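Local atomic coordinates of protein FkbI (Streptomyces hygroscopicus, PDB entry 1R2J), a protein that binds FAD and probably acts as an acyl-ACP dehydrogenase in making the methoxymalonyl extender unit of the polyketide immunosuppressant FK520. Residues R114-G117 with S121-R124; Y224-V229 with L302-A307; V306-A311 with L342-E347. All coordinates share one frame; numbering follows the deposited sequence.

Interaction 1: residues R114-G117 with S121-R124; sequences RQAG and SAMR. With FAD (flavin-adenine dinucleotide), chain B.
Gln115 meets Ala122 with its amide N-H and Arg124 with the flat of its amide. The hydrogen bond runs from Gln115 NE2 to Ala122 O at 3.1 Å and is nearly straight (N-H...O 174°). The acceptor lies in the plane of the Gln115 amide, whereas the donor comes in tilted 38° above the carbonyl plane of Ala122. Glu113 OE2 also accepts from Gln115 NE2 and takes the backbone N of Arg124 as well, so one carboxylate oxygen ties both sides of the turn.

Stacking follows from how Gln115 folds: CG sits between the backbone N and carbonyl carbon, and a bend at chi2 lays the amide over one face of the Arg124 guanidinium. The two planes are 25° apart, with Gln115 CD shifted toward the guanidinium rim. The fit is close, with Gln115 CG 3.1 Å from Arg124 NH1.

Apolar packing centres on Ala116, whose CB lies 3.6 Å from Ala122 CB and 4.2 Å from Met123 CB. The same Ala116 CB also rests against the backbone, 3.3 Å from Met123 N. Next in the chain, Gly117 brings its CA to 3.0 Å from O1P of the FAD.

The whole turn belongs to the loop linking strand 107-110 to strand 126-130, in the middle domain of the acyl-CoA dehydrogenase family. Met123 packs against the FAD-binding residue Phe111 and reaches Lys140 on strand 133-143.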
# COMPACT_ATOMS: atom_id res chain seq x y z
N ARG A 114 -1.68 -7.60 -17.14
CA ARG A 114 -1.82 -6.68 -18.27
C ARG A 114 -3.27 -6.49 -18.70
O ARG A 114 -3.71 -5.37 -18.98
CB ARG A 114 -0.98 -7.17 -19.45
CG ARG A 114 -0.33 -6.07 -20.26
CD ARG A 114 0.73 -5.34 -19.44
NE ARG A 114 1.42 -4.30 -20.21
CZ ARG A 114 2.52 -3.66 -19.81
NH1 ARG A 114 3.06 -3.97 -18.64
NH2 ARG A 114 3.06 -2.72 -20.56
N GLN A 115 -4.03 -7.58 -18.76
CA GLN A 115 -5.42 -7.51 -19.18
C GLN A 115 -6.43 -7.53 -18.02
O GLN A 115 -7.64 -7.45 -18.25
CB GLN A 115 -5.73 -8.68 -20.12
CG GLN A 115 -5.93 -10.03 -19.43
CD GLN A 115 -4.69 -10.55 -18.72
OE1 GLN A 115 -3.56 -10.22 -19.08
NE2 GLN A 115 -4.90 -11.39 -17.72
N ALA A 116 -5.93 -7.63 -16.80
CA ALA A 116 -6.79 -7.66 -15.63
C ALA A 116 -6.37 -6.62 -14.59
O ALA A 116 -5.47 -6.87 -13.79
CB ALA A 116 -6.77 -9.07 -15.00
N GLY A 117 -7.01 -5.45 -14.64
CA GLY A 117 -6.70 -4.39 -13.71
C GLY A 117 -7.84 -4.23 -12.73
O GLY A 117 -7.84 -4.81 -11.65
N SER A 121 -11.04 -10.71 -12.05
CA SER A 121 -11.45 -12.04 -12.50
C SER A 121 -10.94 -12.35 -13.90
O SER A 121 -11.15 -13.46 -14.41
CB SER A 121 -12.97 -12.18 -12.44
OG SER A 121 -13.61 -11.22 -13.26
N ALA A 122 -10.27 -11.38 -14.52
CA ALA A 122 -9.74 -11.56 -15.86
C ALA A 122 -8.31 -12.10 -15.88
O ALA A 122 -7.76 -12.35 -16.95
CB ALA A 122 -9.81 -10.24 -16.61
N MET A 123 -7.70 -12.27 -14.71
CA MET A 123 -6.33 -12.79 -14.66
C MET A 123 -6.30 -14.21 -15.23
O MET A 123 -7.24 -14.98 -15.02
CB MET A 123 -5.79 -12.78 -13.22
CG MET A 123 -6.62 -13.58 -12.23
SD MET A 123 -5.76 -13.86 -10.65
CE MET A 123 -5.92 -12.26 -9.84
N ARG A 124 -5.23 -14.56 -15.94
CA ARG A 124 -5.12 -15.89 -16.53
C ARG A 124 -4.02 -16.77 -15.94
O ARG A 124 -3.84 -17.91 -16.36
CB ARG A 124 -4.91 -15.78 -18.05
CG ARG A 124 -6.18 -15.52 -18.83
CD ARG A 124 -6.12 -14.21 -19.58
NE ARG A 124 -4.88 -14.09 -20.35
CZ ARG A 124 -4.66 -13.16 -21.27
NH1 ARG A 124 -5.60 -12.26 -21.54
NH2 ARG A 124 -3.50 -13.11 -21.91
PA FAD B . -8.15 -0.22 -16.04
O1A FAD B . -8.35 -1.06 -14.86
O2A FAD B . -7.51 -0.45 -17.38
O5B FAD B . -8.11 1.29 -15.82
C5B FAD B . -9.39 1.69 -16.10
C4B FAD B . -9.75 3.13 -15.94
O4B FAD B . -11.15 2.83 -16.29
C3B FAD B . -9.74 3.45 -14.48
O3B FAD B . -9.75 4.84 -14.33
C2B FAD B . -10.95 2.84 -13.95
O2B FAD B . -11.56 3.34 -12.73
C1B FAD B . -11.96 2.88 -15.14
N9A FAD B . -12.82 1.75 -15.13
C8A FAD B . -12.57 0.37 -15.38
N7A FAD B . -13.61 -0.41 -15.27
C5A FAD B . -14.64 0.45 -14.93
C6A FAD B . -16.00 0.24 -14.68
N6A FAD B . -16.58 -0.96 -14.74
N1A FAD B . -16.77 1.34 -14.35
C2A FAD B . -16.23 2.58 -14.28
N3A FAD B . -14.88 2.89 -14.52
C4A FAD B . -14.19 1.69 -14.85
N1 FAD B . -1.35 -4.38 -8.61
C2 FAD B . -1.07 -5.52 -7.85
O2 FAD B . -1.62 -6.61 -8.07
N3 FAD B . -0.15 -5.43 -6.81
C4 FAD B . 0.56 -4.25 -6.45
O4 FAD B . 1.38 -4.28 -5.49
C4X FAD B . 0.28 -3.15 -7.23
N5 FAD B . 1.02 -1.94 -6.89
C5X FAD B . 0.80 -0.79 -7.68
C6 FAD B . 1.49 0.43 -7.44
C7 FAD B . 1.34 1.61 -8.24
C7M FAD B . 2.13 2.87 -7.90
C8 FAD B . 0.44 1.55 -9.34
C8M FAD B . 0.20 2.71 -10.28
C9 FAD B . -0.27 0.41 -9.60
C9A FAD B . -0.14 -0.78 -8.78
N10 FAD B . -0.88 -2.05 -9.04
C10 FAD B . -0.67 -3.22 -8.30
C1' FAD B . -1.78 -1.81 -10.07
C2' FAD B . -3.23 -1.30 -9.51
O2' FAD B . -3.82 -2.59 -9.18
C3' FAD B . -3.90 -0.81 -10.67
O3' FAD B . -4.02 0.63 -10.56
C4' FAD B . -5.29 -1.13 -11.26
O4' FAD B . -5.73 -2.46 -11.39
C5' FAD B . -4.99 -0.54 -12.55
O5' FAD B . -5.56 -1.19 -13.65
P FAD B . -5.08 -0.64 -15.10
O1P FAD B . -5.44 -1.97 -15.02
O2P FAD B . -5.02 -0.89 -16.63
O3P FAD B . -6.59 -0.36 -15.65

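Interaction 2: residues Y224-V229 with L302-A307; sequences YGRKSV and LAKHVA
Lys304 and Val229 lie side by side with their side chains pointing the same way, and their aliphatic parts meet where helix 219-248 passes helix 297-322. Val229 CG1 is 4.1 Å from Lys304 CG. The lysine CB already points at the partner helix; with CG anti to the backbone N (chi1 -178°), CG also reaches it, and a bend at chi2 then turns the rest of the chain away.

The closest approach involves backbone. Lys304 CB comes to 3.4 Å from Arg226 O, and CG lies 3.7 Å from the same Arg226 O, so methylene groups rest on a carbonyl oxygen. Arg226 offers its side chain only at the root, its CB being 4.1 Å from Lys304 CB. Beyond that point the arginine runs out extended from CG to NE, and its NE donates to Glu347 O. The helices are close here: the CA atoms of Arg226 and Lys304 are 5.4 Å apart.

No hydrogen bond joins the two segments, and all three touching residues are buried. The contact is therefore made by van der Waals packing of aliphatic carbons on each other and on the Arg226 carbonyl oxygen, while the polar ends serve elsewhere. Lys304 NZ donates to Met343 O and Gly348 O, near the end of helix 332-345. A buried ammonium held by backbone carbonyls probably keeps its positive charge, and this lysine joins the helix pair to the loop beside the flavin.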
# COMPACT_ATOMS: atom_id res chain seq x y z
N TYR A 224 -7.01 -5.44 3.40
CA TYR A 224 -5.80 -4.84 3.94
C TYR A 224 -5.26 -4.23 2.67
O TYR A 224 -5.46 -4.78 1.59
CB TYR A 224 -4.84 -5.90 4.48
CG TYR A 224 -3.73 -5.32 5.34
CD1 TYR A 224 -2.68 -4.61 4.76
CD2 TYR A 224 -3.75 -5.45 6.73
CE1 TYR A 224 -1.68 -4.03 5.55
CE2 TYR A 224 -2.75 -4.87 7.52
CZ TYR A 224 -1.73 -4.17 6.93
OH TYR A 224 -0.76 -3.57 7.70
N GLY A 225 -4.59 -3.10 2.76
CA GLY A 225 -4.11 -2.50 1.52
C GLY A 225 -5.05 -1.33 1.33
O GLY A 225 -4.60 -0.19 1.24
N ARG A 226 -6.35 -1.60 1.27
CA ARG A 226 -7.30 -0.51 1.16
C ARG A 226 -7.23 0.25 2.48
O ARG A 226 -7.24 1.48 2.50
CB ARG A 226 -8.72 -1.04 0.93
CG ARG A 226 -9.01 -1.28 -0.54
CD ARG A 226 -10.36 -1.91 -0.80
NE ARG A 226 -10.44 -2.27 -2.21
CZ ARG A 226 -11.28 -3.17 -2.72
NH1 ARG A 226 -12.11 -3.82 -1.93
NH2 ARG A 226 -11.26 -3.41 -4.03
N LYS A 227 -7.12 -0.49 3.58
CA LYS A 227 -7.02 0.11 4.90
C LYS A 227 -5.68 0.83 5.04
O LYS A 227 -5.60 1.94 5.58
CB LYS A 227 -7.14 -0.96 5.99
CG LYS A 227 -6.93 -0.43 7.41
CD LYS A 227 -7.17 -1.52 8.47
CE LYS A 227 -6.03 -2.53 8.51
NZ LYS A 227 -6.31 -3.62 9.49
N SER A 228 -4.63 0.18 4.55
CA SER A 228 -3.29 0.73 4.62
C SER A 228 -3.13 1.95 3.72
O SER A 228 -2.54 2.94 4.11
CB SER A 228 -2.27 -0.35 4.23
OG SER A 228 -0.95 0.08 4.53
N VAL A 229 -3.66 1.86 2.50
CA VAL A 229 -3.58 2.98 1.58
C VAL A 229 -4.34 4.17 2.16
O VAL A 229 -3.89 5.31 2.05
CB VAL A 229 -4.16 2.64 0.20
CG1 VAL A 229 -4.39 3.93 -0.62
CG2 VAL A 229 -3.20 1.72 -0.55
N LEU A 302 -14.77 2.76 1.79
CA LEU A 302 -15.09 4.16 2.00
C LEU A 302 -13.87 4.96 2.44
O LEU A 302 -13.60 6.04 1.90
CB LEU A 302 -16.19 4.27 3.06
CG LEU A 302 -16.58 5.68 3.50
CD1 LEU A 302 -17.21 6.41 2.36
CD2 LEU A 302 -17.54 5.58 4.67
N ALA A 303 -13.11 4.43 3.40
CA ALA A 303 -11.92 5.11 3.90
C ALA A 303 -10.86 5.31 2.83
O ALA A 303 -10.29 6.40 2.70
CB ALA A 303 -11.33 4.34 5.07
N LYS A 304 -10.59 4.26 2.07
CA LYS A 304 -9.59 4.35 1.03
C LYS A 304 -10.03 5.39 -0.00
O LYS A 304 -9.25 6.26 -0.39
CB LYS A 304 -9.39 2.98 0.36
CG LYS A 304 -8.33 2.97 -0.73
CD LYS A 304 -8.90 3.29 -2.10
CE LYS A 304 -7.80 3.72 -3.07
NZ LYS A 304 -8.36 4.37 -4.29
N HIS A 305 -11.28 5.29 -0.43
CA HIS A 305 -11.84 6.19 -1.43
C HIS A 305 -11.74 7.67 -1.05
O HIS A 305 -11.16 8.47 -1.79
CB HIS A 305 -13.31 5.81 -1.70
CG HIS A 305 -13.97 6.65 -2.75
ND1 HIS A 305 -13.47 6.77 -4.03
CD2 HIS A 305 -15.10 7.40 -2.71
CE1 HIS A 305 -14.27 7.55 -4.74
NE2 HIS A 305 -15.26 7.95 -3.96
N VAL A 306 -12.30 8.02 0.10
CA VAL A 306 -12.27 9.39 0.57
C VAL A 306 -10.87 9.91 0.87
O VAL A 306 -10.53 11.02 0.47
CB VAL A 306 -13.14 9.56 1.84
CG1 VAL A 306 -14.60 9.31 1.51
CG2 VAL A 306 -12.69 8.60 2.90
N ALA A 307 -10.07 9.12 1.57
CA ALA A 307 -8.71 9.55 1.92
C ALA A 307 -7.90 9.79 0.66
O ALA A 307 -7.13 10.74 0.58
CB ALA A 307 -8.03 8.49 2.80

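Interaction 3: residues V306-A311 with L342-E347; sequences VAAERA and LMEIIE. With FAD (flavin-adenine dinucleotide), chain B.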
# COMPACT_ATOMS: atom_id res chain seq x y z
N VAL A 306 -12.30 8.02 0.10
CA VAL A 306 -12.27 9.39 0.57
C VAL A 306 -10.87 9.91 0.87
O VAL A 306 -10.53 11.02 0.47
CB VAL A 306 -13.14 9.56 1.84
CG1 VAL A 306 -14.60 9.31 1.51
CG2 VAL A 306 -12.69 8.60 2.90
N ALA A 307 -10.07 9.12 1.57
CA ALA A 307 -8.71 9.55 1.92
C ALA A 307 -7.90 9.79 0.66
O ALA A 307 -7.13 10.74 0.58
CB ALA A 307 -8.03 8.49 2.80
N ALA A 308 -8.09 8.94 -0.35
CA ALA A 308 -7.36 9.08 -1.60
C ALA A 308 -7.79 10.33 -2.36
O ALA A 308 -6.94 11.14 -2.76
CB ALA A 308 -7.54 7.84 -2.46
N GLU A 309 -9.09 10.50 -2.56
CA GLU A 309 -9.59 11.67 -3.28
C GLU A 309 -9.23 12.96 -2.55
O GLU A 309 -8.83 13.94 -3.17
CB GLU A 309 -11.12 11.58 -3.51
CG GLU A 309 -11.53 10.56 -4.58
CD GLU A 309 -12.84 10.90 -5.30
OE1 GLU A 309 -12.97 10.53 -6.49
OE2 GLU A 309 -13.73 11.52 -4.69
N ARG A 310 -9.37 12.95 -1.22
CA ARG A 310 -9.03 14.13 -0.43
C ARG A 310 -7.52 14.39 -0.45
O ARG A 310 -7.09 15.54 -0.47
CB ARG A 310 -9.50 13.97 1.02
CG ARG A 310 -11.03 13.82 1.20
CD ARG A 310 -11.80 14.92 0.46
NE ARG A 310 -11.42 16.27 0.90
CZ ARG A 310 -11.45 17.34 0.11
NH1 ARG A 310 -11.84 17.23 -1.16
NH2 ARG A 310 -11.08 18.53 0.59
N ALA A 311 -6.72 13.32 -0.45
CA ALA A 311 -5.27 13.47 -0.49
C ALA A 311 -4.82 14.08 -1.83
O ALA A 311 -3.93 14.93 -1.86
CB ALA A 311 -4.59 12.12 -0.26
N LEU A 342 -1.72 8.60 -7.88
CA LEU A 342 -1.65 7.15 -8.02
C LEU A 342 -2.59 6.43 -7.04
O LEU A 342 -3.19 5.42 -7.39
CB LEU A 342 -0.20 6.67 -7.84
CG LEU A 342 0.53 6.20 -9.11
CD1 LEU A 342 0.13 7.05 -10.31
CD2 LEU A 342 2.04 6.28 -8.87
N MET A 343 -2.73 6.97 -5.83
CA MET A 343 -3.60 6.37 -4.82
C MET A 343 -5.07 6.37 -5.25
O MET A 343 -5.84 5.51 -4.82
CB MET A 343 -3.45 7.10 -3.49
CG MET A 343 -2.04 7.02 -2.90
SD MET A 343 -1.46 5.32 -2.70
CE MET A 343 -0.55 5.09 -4.24
N GLU A 344 -5.46 7.33 -6.10
CA GLU A 344 -6.83 7.40 -6.60
C GLU A 344 -7.10 6.28 -7.61
O GLU A 344 -8.25 5.94 -7.89
CB GLU A 344 -7.08 8.74 -7.29
CG GLU A 344 -7.28 9.92 -6.36
CD GLU A 344 -7.56 11.22 -7.12
OE1 GLU A 344 -8.67 11.78 -6.96
OE2 GLU A 344 -6.67 11.66 -7.88
N ILE A 345 -6.02 5.74 -8.16
CA ILE A 345 -6.08 4.69 -9.17
C ILE A 345 -5.97 3.26 -8.63
O ILE A 345 -6.68 2.37 -9.10
CB ILE A 345 -4.97 4.92 -10.24
CG1 ILE A 345 -5.21 6.27 -10.95
CG2 ILE A 345 -4.93 3.77 -11.23
CD1 ILE A 345 -3.97 6.84 -11.64
N ILE A 346 -5.09 3.03 -7.65
CA ILE A 346 -4.88 1.69 -7.09
C ILE A 346 -5.80 1.26 -5.94
O ILE A 346 -6.53 2.08 -5.37
CB ILE A 346 -3.41 1.51 -6.62
CG1 ILE A 346 -3.20 2.13 -5.23
CG2 ILE A 346 -2.49 2.20 -7.59
CD1 ILE A 346 -1.80 1.85 -4.63
N GLU A 347 -5.75 -0.03 -5.59
CA GLU A 347 -6.55 -0.62 -4.52
C GLU A 347 -8.04 -0.31 -4.70
O GLU A 347 -8.74 0.00 -3.74
CB GLU A 347 -6.07 -0.10 -3.16
CG GLU A 347 -4.63 -0.49 -2.81
CD GLU A 347 -4.52 -1.88 -2.22
OE1 GLU A 347 -3.38 -2.37 -2.06
OE2 GLU A 347 -5.57 -2.49 -1.90
PA FAD B . -8.15 -0.22 -16.04
O1A FAD B . -8.35 -1.06 -14.86
O2A FAD B . -7.51 -0.45 -17.38
O5B FAD B . -8.11 1.29 -15.82
C5B FAD B . -9.39 1.69 -16.10
C4B FAD B . -9.75 3.13 -15.94
O4B FAD B . -11.15 2.83 -16.29
C3B FAD B . -9.74 3.45 -14.48
O3B FAD B . -9.75 4.84 -14.33
C2B FAD B . -10.95 2.84 -13.95
O2B FAD B . -11.56 3.34 -12.73
C1B FAD B . -11.96 2.88 -15.14
N9A FAD B . -12.82 1.75 -15.13
C8A FAD B . -12.57 0.37 -15.38
N7A FAD B . -13.61 -0.41 -15.27
C5A FAD B . -14.64 0.45 -14.93
C6A FAD B . -16.00 0.24 -14.68
N6A FAD B . -16.58 -0.96 -14.74
N1A FAD B . -16.77 1.34 -14.35
C2A FAD B . -16.23 2.58 -14.28
N3A FAD B . -14.88 2.89 -14.52
C4A FAD B . -14.19 1.69 -14.85
N1 FAD B . -1.35 -4.38 -8.61
C2 FAD B . -1.07 -5.52 -7.85
O2 FAD B . -1.62 -6.61 -8.07
N3 FAD B . -0.15 -5.43 -6.81
C4 FAD B . 0.56 -4.25 -6.45
O4 FAD B . 1.38 -4.28 -5.49
C4X FAD B . 0.28 -3.15 -7.23
N5 FAD B . 1.02 -1.94 -6.89
C5X FAD B . 0.80 -0.79 -7.68
C6 FAD B . 1.49 0.43 -7.44
C7 FAD B . 1.34 1.61 -8.24
C7M FAD B . 2.13 2.87 -7.90
C8 FAD B . 0.44 1.55 -9.34
C8M FAD B . 0.20 2.71 -10.28
C9 FAD B . -0.27 0.41 -9.60
C9A FAD B . -0.14 -0.78 -8.78
N10 FAD B . -0.88 -2.05 -9.04
C10 FAD B . -0.67 -3.22 -8.30
C1' FAD B . -1.78 -1.81 -10.07
C2' FAD B . -3.23 -1.30 -9.51
O2' FAD B . -3.82 -2.59 -9.18
C3' FAD B . -3.90 -0.81 -10.67
O3' FAD B . -4.02 0.63 -10.56
C4' FAD B . -5.29 -1.13 -11.26
O4' FAD B . -5.73 -2.46 -11.39
C5' FAD B . -4.99 -0.54 -12.55
O5' FAD B . -5.56 -1.19 -13.65
P FAD B . -5.08 -0.64 -15.10
O1P FAD B . -5.44 -1.97 -15.02
O2P FAD B . -5.02 -0.89 -16.63
O3P FAD B . -6.59 -0.36 -15.65
O HOH W 1 -9.52 14.18 -5.85
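A water links Glu344 OE1 to Glu309 O, donating a hydrogen bond of 2.8 Å to each, where two helices of the C-terminal helical domain of the acyl-CoA dehydrogenase fold come together. Helix 297-322 supplies the backbone oxygen and helix 332-345 the carboxylate.

The two glutamate side chains cross at about a right angle, with their carboxylate planes turned 68° apart. Glu309 OE1 and Glu344 OE1 are 4.5 Å apart, and repulsion between these like charges is probably eased by separate partners: Arg354 forms a salt bridge with Glu309 OE1, and Lys341 with Glu344 OE2. Because Glu344 is extended beyond CG, its OE1 reaches alongside the neighbouring helix to 3.8 Å from Glu309 CA, while its CG rests on Ala308 O.

The two segments come nearest at Ala308, whose CA is 5.3 Å from the CA of Glu344, an approach consistent with its small side chain. Ala308 CB sits 3.7 Å from Met343 O and touches Met343 CB.

On its other side the segment 342-347 lines the FAD pocket. Ile345 CG2 approaches the ribityl oxygen O3' of FAD, and Leu342 CD2 lies 3.5 Å from the flavin methyl C7M. Ile346 CG2 stands over the face of the dimethylbenzene ring, 3.5 Å from FAD C8.

How the interactions relate
Along the chain, interaction 1 closes within the middle domain before interactions 2 and 3 begin in the C-terminal helical domain. Its centre lies about 22 Å from that of interaction 2 and about 21 Å from that of interaction 3, without touching either. Both interaction 1 and interaction 3 reach FAD, one at a phosphate oxygen and the other at the flavin ring and ribityl chain, so the cofactor spans the two domains. Interactions 2 and 3 have centres about 8 Å apart, share Val306 and Ala307, and use successive turns of helix 297-322. That helix thus packs against helix 219-248 and against helix 332-345, whose end forms part of the flavin pocket.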